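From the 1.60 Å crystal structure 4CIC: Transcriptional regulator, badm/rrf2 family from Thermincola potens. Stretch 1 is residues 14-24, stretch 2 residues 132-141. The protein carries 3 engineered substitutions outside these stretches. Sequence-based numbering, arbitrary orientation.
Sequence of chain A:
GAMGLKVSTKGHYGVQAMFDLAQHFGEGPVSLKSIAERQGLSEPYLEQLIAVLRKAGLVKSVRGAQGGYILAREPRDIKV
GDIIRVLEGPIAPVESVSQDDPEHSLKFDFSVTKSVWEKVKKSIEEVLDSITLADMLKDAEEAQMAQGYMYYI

Stretch 1, residues 14-24: GVQAMFDLAQH
Stretch 2 132-141: TLADMLKDAE

Phe19 forms the centre of this contact between a helix that begins before Gly14 and a second that starts at Leu133 and continues beyond Glu141. Its CA-to-CB bond points sideways, but chi1 of -178° (t) and chi2 of 65° bring the ring end nearer to the second helix, where it reaches the backbone at Met136 C and Leu137 N. Phe19 CE1 is 3.5 Å from both Met136 C and Leu137 N, 3.6 Å from Met136 CB and 3.7 Å from Leu137 CD2, while Phe19 CZ meets Ala140 CB at 3.6 Å. Leu137 N, Leu133 O and Ala140 CB lie at the ring edge, near its plane; Met136 SD is 5.3 Å from the centroid of the Phe19 ring, 47° off the normal, an oblique sulfur-aromatic approach.

The helix axes come within 9.8 Å and cross at -72°; the contact buries 425 Å², both sides summed. The register is set by Phe19 CA to Leu133 CA at 6.4 Å and Gln23 CA to Leu137 CA at 6.8 Å: one helical turn forward on one helix matches one turn on the other. Both segments keep helical torsions, with phi near -60 to -70° and psi near -40° through most of their length, and i to i+4 bonds such as Phe19 N to Val15 O (2.8 Å) and Leu137 N to Leu133 O (2.9 Å).

Around the ring, the CA-to-CB bond of Leu133 (m, t) points toward the first helix. Leu133 CD1 is 3.8 Å from Met18 O and 4.1 Å from Met18 CE (Met18 m, m, m), and Leu133 CB is 4.1 Å from Ala22 CB. The CA-to-CB bond of the small Ala22 also points toward the partner helix, and Ala22 CB lies 4.1 Å from Leu137 CD2. Met136 (m, t, p) extends its CE to 3.9 Å from Val15 CG1, with Val15 in the t rotamer.

Toward solvent, Leu137 (m, t) packs its CD1 3.7 Å from Ala22 O and its CD2 3.7 Å from Gln23 CG. Gln23 (m, t, chi3 -67°) thus contributes aliphatic carbon here, and no hydrogen bond crosses the contact.

Several polar bonds lie within each stretch, while Gln16 NE2 and Asp20 OD1 and OD2 are bonded elsewhere in the structure. His24 (chi1 -66°, chi2 86°) donates from ND1 to Asp20 O at 2.8 Å and 172°, folding back on its own helix. Thr132, phi/psi -107/169° and chi1 64° (p), caps the second helix: Asp135 N donates to Thr132 OG1 at 3.1 Å, and Thr132 N returns a bond to Asp135 OD2 at 2.9 Å, with Asp135 at chi1 -72° (m).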

# COMPACT_ATOMS: atom_id res chain seq x y z
N GLY A 14 3.12 15.70 2.29
CA GLY A 14 2.87 15.83 3.72
C GLY A 14 4.08 15.41 4.54
O GLY A 14 4.58 16.15 5.42
N VAL A 15 4.60 14.23 4.21
CA VAL A 15 5.78 13.73 4.90
C VAL A 15 7.01 14.55 4.56
O VAL A 15 7.80 14.85 5.46
CB VAL A 15 5.98 12.23 4.63
CG1 VAL A 15 7.26 11.72 5.30
CG2 VAL A 15 4.77 11.47 5.15
N GLN A 16 7.19 14.93 3.29
CA GLN A 16 8.35 15.77 2.95
C GLN A 16 8.35 17.07 3.75
O GLN A 16 9.40 17.51 4.22
CB GLN A 16 8.39 16.14 1.47
CG GLN A 16 8.94 15.06 0.57
CD GLN A 16 9.10 15.56 -0.86
OE1 GLN A 16 8.15 15.54 -1.63
NE2 GLN A 16 10.29 16.01 -1.20
N ALA A 17 7.18 17.69 3.87
CA ALA A 17 7.13 19.01 4.52
C ALA A 17 7.38 18.86 6.02
O ALA A 17 8.08 19.68 6.63
CB ALA A 17 5.78 19.65 4.26
N MET A 18 6.82 17.79 6.60
CA MET A 18 7.00 17.55 8.03
C MET A 18 8.44 17.20 8.32
O MET A 18 8.98 17.61 9.35
CB MET A 18 6.07 16.43 8.53
CG MET A 18 4.58 16.85 8.54
SD MET A 18 4.29 18.12 9.83
CE MET A 18 4.61 17.18 11.31
N PHE A 19 9.08 16.47 7.41
CA PHE A 19 10.48 16.13 7.61
C PHE A 19 11.36 17.38 7.49
O PHE A 19 12.31 17.56 8.26
CB PHE A 19 10.96 15.03 6.65
CG PHE A 19 12.39 14.64 6.88
CD1 PHE A 19 12.77 14.04 8.08
CD2 PHE A 19 13.36 14.93 5.94
CE1 PHE A 19 14.12 13.72 8.32
CE2 PHE A 19 14.69 14.61 6.18
CZ PHE A 19 15.06 13.99 7.36
N ASP A 20 11.05 18.25 6.54
CA ASP A 20 11.80 19.51 6.42
C ASP A 20 11.67 20.30 7.73
O ASP A 20 12.68 20.83 8.26
CB ASP A 20 11.29 20.32 5.22
CG ASP A 20 12.10 21.60 4.98
OD1 ASP A 20 11.96 22.55 5.78
OD2 ASP A 20 12.86 21.65 3.98
N LEU A 21 10.46 20.39 8.27
CA LEU A 21 10.32 21.03 9.59
C LEU A 21 11.13 20.32 10.69
O LEU A 21 11.73 20.97 11.55
CB LEU A 21 8.85 21.13 9.99
CG LEU A 21 8.02 22.09 9.13
CD1 LEU A 21 6.53 21.92 9.44
CD2 LEU A 21 8.45 23.53 9.49
N ALA A 22 11.17 18.99 10.66
CA ALA A 22 11.99 18.25 11.64
C ALA A 22 13.47 18.63 11.54
O ALA A 22 14.17 18.77 12.57
CB ALA A 22 11.80 16.71 11.47
N GLN A 23 13.94 18.78 10.31
CA GLN A 23 15.34 19.16 10.05
C GLN A 23 15.67 20.55 10.54
O GLN A 23 16.83 20.86 10.75
CB GLN A 23 15.66 19.10 8.55
CG GLN A 23 15.71 17.65 8.06
CD GLN A 23 16.10 17.53 6.59
OE1 GLN A 23 15.35 17.95 5.70
NE2 GLN A 23 17.26 16.94 6.33
N HIS A 24 14.64 21.37 10.73
CA HIS A 24 14.88 22.74 11.20
C HIS A 24 14.37 23.00 12.61
O HIS A 24 14.36 24.15 13.08
CB HIS A 24 14.25 23.74 10.22
CG HIS A 24 14.91 23.74 8.88
ND1 HIS A 24 14.56 22.86 7.88
CD2 HIS A 24 15.91 24.51 8.38
CE1 HIS A 24 15.32 23.09 6.81
NE2 HIS A 24 16.14 24.08 7.10
N THR A 132 9.51 7.25 13.32
CA THR A 132 9.17 8.61 13.72
C THR A 132 10.00 9.60 12.92
O THR A 132 10.95 9.23 12.23
CB THR A 132 9.48 8.89 15.21
OG1 THR A 132 10.89 8.80 15.42
CG2 THR A 132 8.76 7.90 16.11
N LEU A 133 9.64 10.87 13.01
CA LEU A 133 10.47 11.91 12.40
C LEU A 133 11.88 11.91 12.99
O LEU A 133 12.83 12.16 12.27
CB LEU A 133 9.80 13.27 12.48
CG LEU A 133 8.48 13.48 11.71
CD1 LEU A 133 7.99 14.93 11.91
CD2 LEU A 133 8.69 13.20 10.22
N ALA A 134 12.03 11.54 14.26
CA ALA A 134 13.39 11.45 14.81
C ALA A 134 14.18 10.32 14.14
O ALA A 134 15.38 10.45 13.89
CB ALA A 134 13.37 11.25 16.32
N ASP A 135 13.52 9.20 13.88
CA ASP A 135 14.19 8.11 13.18
C ASP A 135 14.65 8.57 11.80
O ASP A 135 15.75 8.22 11.34
CB ASP A 135 13.22 6.94 12.96
CG ASP A 135 12.89 6.17 14.24
OD1 ASP A 135 13.77 5.99 15.09
OD2 ASP A 135 11.73 5.70 14.36
N MET A 136 13.80 9.32 11.11
CA MET A 136 14.14 9.84 9.80
C MET A 136 15.32 10.83 9.89
O MET A 136 16.23 10.80 9.05
CB MET A 136 12.91 10.48 9.15
CG MET A 136 11.79 9.45 8.76
SD MET A 136 10.34 10.31 8.15
CE MET A 136 10.89 10.92 6.56
N LEU A 137 15.34 11.66 10.92
CA LEU A 137 16.50 12.55 11.13
C LEU A 137 17.81 11.78 11.30
O LEU A 137 18.84 12.16 10.73
CB LEU A 137 16.27 13.46 12.33
CG LEU A 137 15.25 14.59 12.18
CD1 LEU A 137 15.02 15.28 13.53
CD2 LEU A 137 15.71 15.60 11.14
N LYS A 138 17.77 10.72 12.10
CA LYS A 138 18.93 9.85 12.26
C LYS A 138 19.38 9.20 10.95
O LYS A 138 20.58 9.21 10.63
CB LYS A 138 18.66 8.79 13.32
CG LYS A 138 18.53 9.37 14.71
CD LYS A 138 18.16 8.30 15.72
CE LYS A 138 18.11 8.88 17.11
NZ LYS A 138 17.99 7.82 18.15
N ASP A 139 18.44 8.64 10.20
CA ASP A 139 18.76 8.05 8.91
C ASP A 139 19.36 9.07 7.93
O ASP A 139 20.32 8.77 7.22
CB ASP A 139 17.53 7.37 8.30
CG ASP A 139 17.18 6.08 9.00
OD1 ASP A 139 17.72 5.82 10.10
OD2 ASP A 139 16.36 5.31 8.45
N ALA A 140 18.80 10.28 7.93
CA ALA A 140 19.28 11.36 7.07
C ALA A 140 20.73 11.71 7.36
O ALA A 140 21.49 12.05 6.45
CB ALA A 140 18.41 12.61 7.25
N GLU A 141 21.12 11.62 8.63
CA GLU A 141 22.49 11.93 9.01
C GLU A 141 23.47 10.85 8.56
O GLU A 141 24.57 11.15 8.10
CB GLU A 141 22.60 12.14 10.52
CG GLU A 141 24.04 12.31 11.00
CD GLU A 141 24.13 12.81 12.42
OE1 GLU A 141 23.10 12.81 13.12
OE2 GLU A 141 25.25 13.20 12.84